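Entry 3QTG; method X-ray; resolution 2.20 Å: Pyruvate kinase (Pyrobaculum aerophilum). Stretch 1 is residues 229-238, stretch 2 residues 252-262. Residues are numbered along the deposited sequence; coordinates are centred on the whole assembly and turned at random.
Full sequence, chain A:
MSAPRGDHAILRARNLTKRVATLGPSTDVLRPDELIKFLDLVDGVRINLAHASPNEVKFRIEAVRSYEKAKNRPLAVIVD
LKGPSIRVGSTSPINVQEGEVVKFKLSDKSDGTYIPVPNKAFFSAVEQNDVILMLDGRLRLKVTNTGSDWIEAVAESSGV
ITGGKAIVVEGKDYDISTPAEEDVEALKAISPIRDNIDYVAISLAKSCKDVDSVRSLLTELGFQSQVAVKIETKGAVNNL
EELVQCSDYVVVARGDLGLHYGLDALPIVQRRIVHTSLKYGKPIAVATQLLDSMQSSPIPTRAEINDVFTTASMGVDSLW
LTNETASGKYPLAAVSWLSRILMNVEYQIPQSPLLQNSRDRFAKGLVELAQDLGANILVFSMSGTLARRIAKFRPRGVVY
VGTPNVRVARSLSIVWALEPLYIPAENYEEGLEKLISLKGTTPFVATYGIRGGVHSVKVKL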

# COMPACT_ATOMS: atom_id res chain seq x y z
N VAL A 229 -30.87 -9.37 14.73
CA VAL A 229 -31.79 -8.83 13.74
C VAL A 229 -31.67 -9.59 12.43
O VAL A 229 -30.63 -9.58 11.78
CB VAL A 229 -31.56 -7.34 13.51
CG1 VAL A 229 -32.48 -6.79 12.36
CG2 VAL A 229 -31.74 -6.54 14.82
N LYS A 230 -32.76 -10.27 12.06
CA LYS A 230 -32.82 -11.01 10.80
C LYS A 230 -33.08 -10.08 9.64
O LYS A 230 -33.92 -9.19 9.73
CB LYS A 230 -33.90 -12.09 10.86
CG LYS A 230 -33.73 -12.99 12.06
CD LYS A 230 -33.99 -14.45 11.73
CE LYS A 230 -35.45 -14.71 11.45
NZ LYS A 230 -36.24 -14.56 12.69
N ILE A 231 -32.32 -10.26 8.57
CA ILE A 231 -32.54 -9.51 7.34
C ILE A 231 -33.30 -10.46 6.40
O ILE A 231 -32.73 -11.44 5.90
CB ILE A 231 -31.21 -8.99 6.75
CG1 ILE A 231 -30.38 -8.28 7.85
CG2 ILE A 231 -31.45 -8.08 5.56
CD1 ILE A 231 -30.95 -6.94 8.36
N GLU A 232 -34.58 -10.17 6.21
CA GLU A 232 -35.55 -11.10 5.64
C GLU A 232 -36.23 -10.55 4.40
O GLU A 232 -36.86 -11.29 3.65
CB GLU A 232 -36.65 -11.45 6.67
CG GLU A 232 -36.27 -12.46 7.71
CD GLU A 232 -37.13 -12.37 8.96
OE1 GLU A 232 -37.69 -13.40 9.39
OE2 GLU A 232 -37.28 -11.27 9.51
N THR A 233 -36.12 -9.25 4.17
CA THR A 233 -36.91 -8.62 3.11
C THR A 233 -36.15 -7.58 2.35
O THR A 233 -35.11 -7.08 2.78
CB THR A 233 -38.15 -7.91 3.67
OG1 THR A 233 -37.74 -6.76 4.42
CG2 THR A 233 -39.03 -8.84 4.53
N LYS A 234 -36.72 -7.21 1.21
CA LYS A 234 -36.19 -6.12 0.40
C LYS A 234 -36.09 -4.80 1.19
O LYS A 234 -35.13 -4.04 1.03
CB LYS A 234 -37.08 -5.97 -0.83
CG LYS A 234 -36.47 -5.25 -1.99
CD LYS A 234 -37.22 -5.59 -3.28
CE LYS A 234 -36.39 -6.51 -4.17
NZ LYS A 234 -37.13 -6.89 -5.41
N GLY A 235 -37.07 -4.54 2.05
CA GLY A 235 -37.11 -3.32 2.85
C GLY A 235 -35.99 -3.28 3.87
O GLY A 235 -35.43 -2.21 4.15
N ALA A 236 -35.66 -4.44 4.43
CA ALA A 236 -34.49 -4.58 5.32
C ALA A 236 -33.17 -4.34 4.56
O ALA A 236 -32.28 -3.62 5.04
CB ALA A 236 -34.49 -5.95 5.99
N VAL A 237 -33.06 -4.93 3.38
CA VAL A 237 -31.90 -4.73 2.53
C VAL A 237 -31.75 -3.25 2.11
O VAL A 237 -30.65 -2.75 2.11
CB VAL A 237 -31.84 -5.73 1.33
CG1 VAL A 237 -30.62 -5.43 0.41
CG2 VAL A 237 -31.79 -7.18 1.84
N ASN A 238 -32.83 -2.56 1.78
CA ASN A 238 -32.71 -1.13 1.42
C ASN A 238 -32.37 -0.20 2.60
O ASN A 238 -31.92 0.93 2.40
CB ASN A 238 -33.96 -0.63 0.68
CG ASN A 238 -34.29 -1.47 -0.55
OD1 ASN A 238 -33.40 -1.93 -1.30
ND2 ASN A 238 -35.57 -1.68 -0.77
N VAL A 252 -28.49 -13.33 8.18
CA VAL A 252 -29.00 -13.51 6.82
C VAL A 252 -29.97 -14.71 6.82
O VAL A 252 -29.57 -15.87 6.97
CB VAL A 252 -27.85 -13.74 5.77
CG1 VAL A 252 -28.40 -13.92 4.34
CG2 VAL A 252 -26.83 -12.62 5.81
N ALA A 253 -31.26 -14.40 6.72
CA ALA A 253 -32.31 -15.44 6.74
C ALA A 253 -32.62 -15.77 5.29
O ALA A 253 -33.44 -15.11 4.65
CB ALA A 253 -33.57 -14.95 7.52
N ARG A 254 -31.89 -16.77 4.78
CA ARG A 254 -31.89 -17.14 3.36
C ARG A 254 -33.24 -17.58 2.83
O ARG A 254 -33.66 -17.14 1.76
CB ARG A 254 -30.92 -18.28 3.11
CG ARG A 254 -29.45 -17.93 3.16
CD ARG A 254 -28.70 -19.21 2.92
NE ARG A 254 -27.45 -18.95 2.27
CZ ARG A 254 -26.70 -19.90 1.74
NH1 ARG A 254 -27.09 -21.17 1.79
NH2 ARG A 254 -25.55 -19.57 1.18
N GLY A 255 -33.91 -18.47 3.57
CA GLY A 255 -35.23 -18.95 3.17
C GLY A 255 -36.18 -17.79 2.93
O GLY A 255 -36.78 -17.67 1.87
N ASP A 256 -36.28 -16.89 3.90
CA ASP A 256 -37.17 -15.74 3.79
C ASP A 256 -36.80 -14.74 2.70
O ASP A 256 -37.68 -14.21 2.00
CB ASP A 256 -37.28 -15.07 5.15
CG ASP A 256 -38.00 -15.97 6.17
OD1 ASP A 256 -39.07 -16.52 5.80
OD2 ASP A 256 -37.50 -16.14 7.32
N LEU A 257 -35.51 -14.47 2.56
CA LEU A 257 -35.02 -13.51 1.58
C LEU A 257 -35.19 -14.04 0.16
O LEU A 257 -35.38 -13.27 -0.79
CB LEU A 257 -33.54 -13.21 1.88
CG LEU A 257 -32.87 -11.84 1.77
CD1 LEU A 257 -33.74 -10.64 2.12
CD2 LEU A 257 -31.62 -11.92 2.65
N GLY A 258 -35.15 -15.36 0.01
CA GLY A 258 -35.40 -16.02 -1.27
C GLY A 258 -36.79 -15.79 -1.86
O GLY A 258 -36.98 -15.96 -3.08
N LEU A 259 -37.76 -15.41 -1.02
CA LEU A 259 -39.09 -14.99 -1.49
C LEU A 259 -39.14 -13.61 -2.18
O LEU A 259 -40.05 -13.36 -2.99
CB LEU A 259 -40.11 -15.00 -0.34
CG LEU A 259 -40.26 -16.28 0.50
CD1 LEU A 259 -41.31 -16.09 1.59
CD2 LEU A 259 -40.58 -17.47 -0.38
N HIS A 260 -38.19 -12.73 -1.85
CA HIS A 260 -38.21 -11.34 -2.33
C HIS A 260 -37.18 -11.06 -3.43
O HIS A 260 -37.20 -9.98 -4.05
CB HIS A 260 -38.07 -10.37 -1.14
CG HIS A 260 -39.12 -10.57 -0.10
ND1 HIS A 260 -40.42 -10.12 -0.26
CD2 HIS A 260 -39.11 -11.24 1.07
CE1 HIS A 260 -41.14 -10.48 0.78
NE2 HIS A 260 -40.37 -11.17 1.60
N TYR A 261 -36.31 -12.03 -3.69
CA TYR A 261 -35.28 -11.92 -4.72
C TYR A 261 -35.33 -13.15 -5.61
O TYR A 261 -35.72 -14.22 -5.15
CB TYR A 261 -33.89 -11.79 -4.07
CG TYR A 261 -33.69 -10.47 -3.34
CD1 TYR A 261 -33.27 -9.32 -4.04
CD2 TYR A 261 -33.94 -10.37 -1.97
CE1 TYR A 261 -33.12 -8.10 -3.40
CE2 TYR A 261 -33.79 -9.15 -1.31
CZ TYR A 261 -33.38 -8.03 -2.03
OH TYR A 261 -33.22 -6.83 -1.37
N GLY A 262 -34.95 -13.01 -6.87
CA GLY A 262 -34.73 -14.20 -7.74
C GLY A 262 -33.68 -15.10 -7.09
O GLY A 262 -32.87 -14.63 -6.30

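Two parallel strand ends, each turning into a helix, make this contact, and about 570 Å² is buried between them, both sides summed. Its polar framework is thin. At the bridge between I231 and V252 the CA atoms lie 5.4 Å apart, and A253 N donates to I231 O at 3.4 Å, a weak bond although nearly straight at 161°. Beyond it the chains no longer pair as strands, and side chains take over.

I231 and V252 place their side chains on the same face of the sheet. I231, with both chi angles m, leads its end away from stretch 2, so it contributes mainly backbone here: its O receives A253 N and also lies 3.5 Å from L257 CD2. A253 points its methyl toward stretch 1, where CB meets E232 CG at 3.7 Å and K230 CD at 4.3 Å. A small side chain suits this place, because the aliphatic parts of two long charged residues already pass close to it.

Those two residues are also linked to each other. K230 bends through m, off, m and m, bringing NZ to 3.8 Å from E232 OE1, a long salt bridge. E232 OE1 also lies 3.4 Å from D256 OD2, an approach of like charges and not a bond. E232 (m, t) points away overall, yet its CB touches stretch 2, its CG packs on A253 CB, and its carboxylate comes close too.

L257 fills the space beside the E232 backbone. Its chi angles, -141° and 34°, both lie between the usual wells. Its CA-to-CB bond points sideways, but the end of the side chain comes nearer: CD1 sits 3.4 Å from both E232 C and T233 N and 4.0 Å from V237 CG2, while CD2 approaches I231 O. The branched end thus spans the strand end and the helix of stretch 1. The L257 backbone joins in, with CA 3.5 Å from E232 O in a CA-H...O contact.

T233 works mostly for its own stretch. In the p rotamer its OG1 accepts from A236 N at 3.1 Å, capping the helix, and CG2 is left 4.0 Å from H260 NE2. H260, chi1 m, points toward stretch 1 and sets CD2 3.4 Å from E232 O.

The far end belongs to K234, V237 and Y261. Y261 starts sideways, but with chi1 at -69° and chi2 at -85° its ring brings OH to 3.2 Å from V237 CB and 3.5 Å from K234 CA. V237, chi1 t, points toward stretch 2 and offers CG2 to both L257 CD1 and Y261 CE2, the latter at 4.2 Å. K234 extends past the ring, t, t, off, t, so that NZ makes a weak hydrogen bond to H260 O at 3.4 Å. The same NZ is 5.1 Å from the Y261 ring centroid, at most a weak attraction. The rule to read here is modest polar bonding supported by close-fitting side chains.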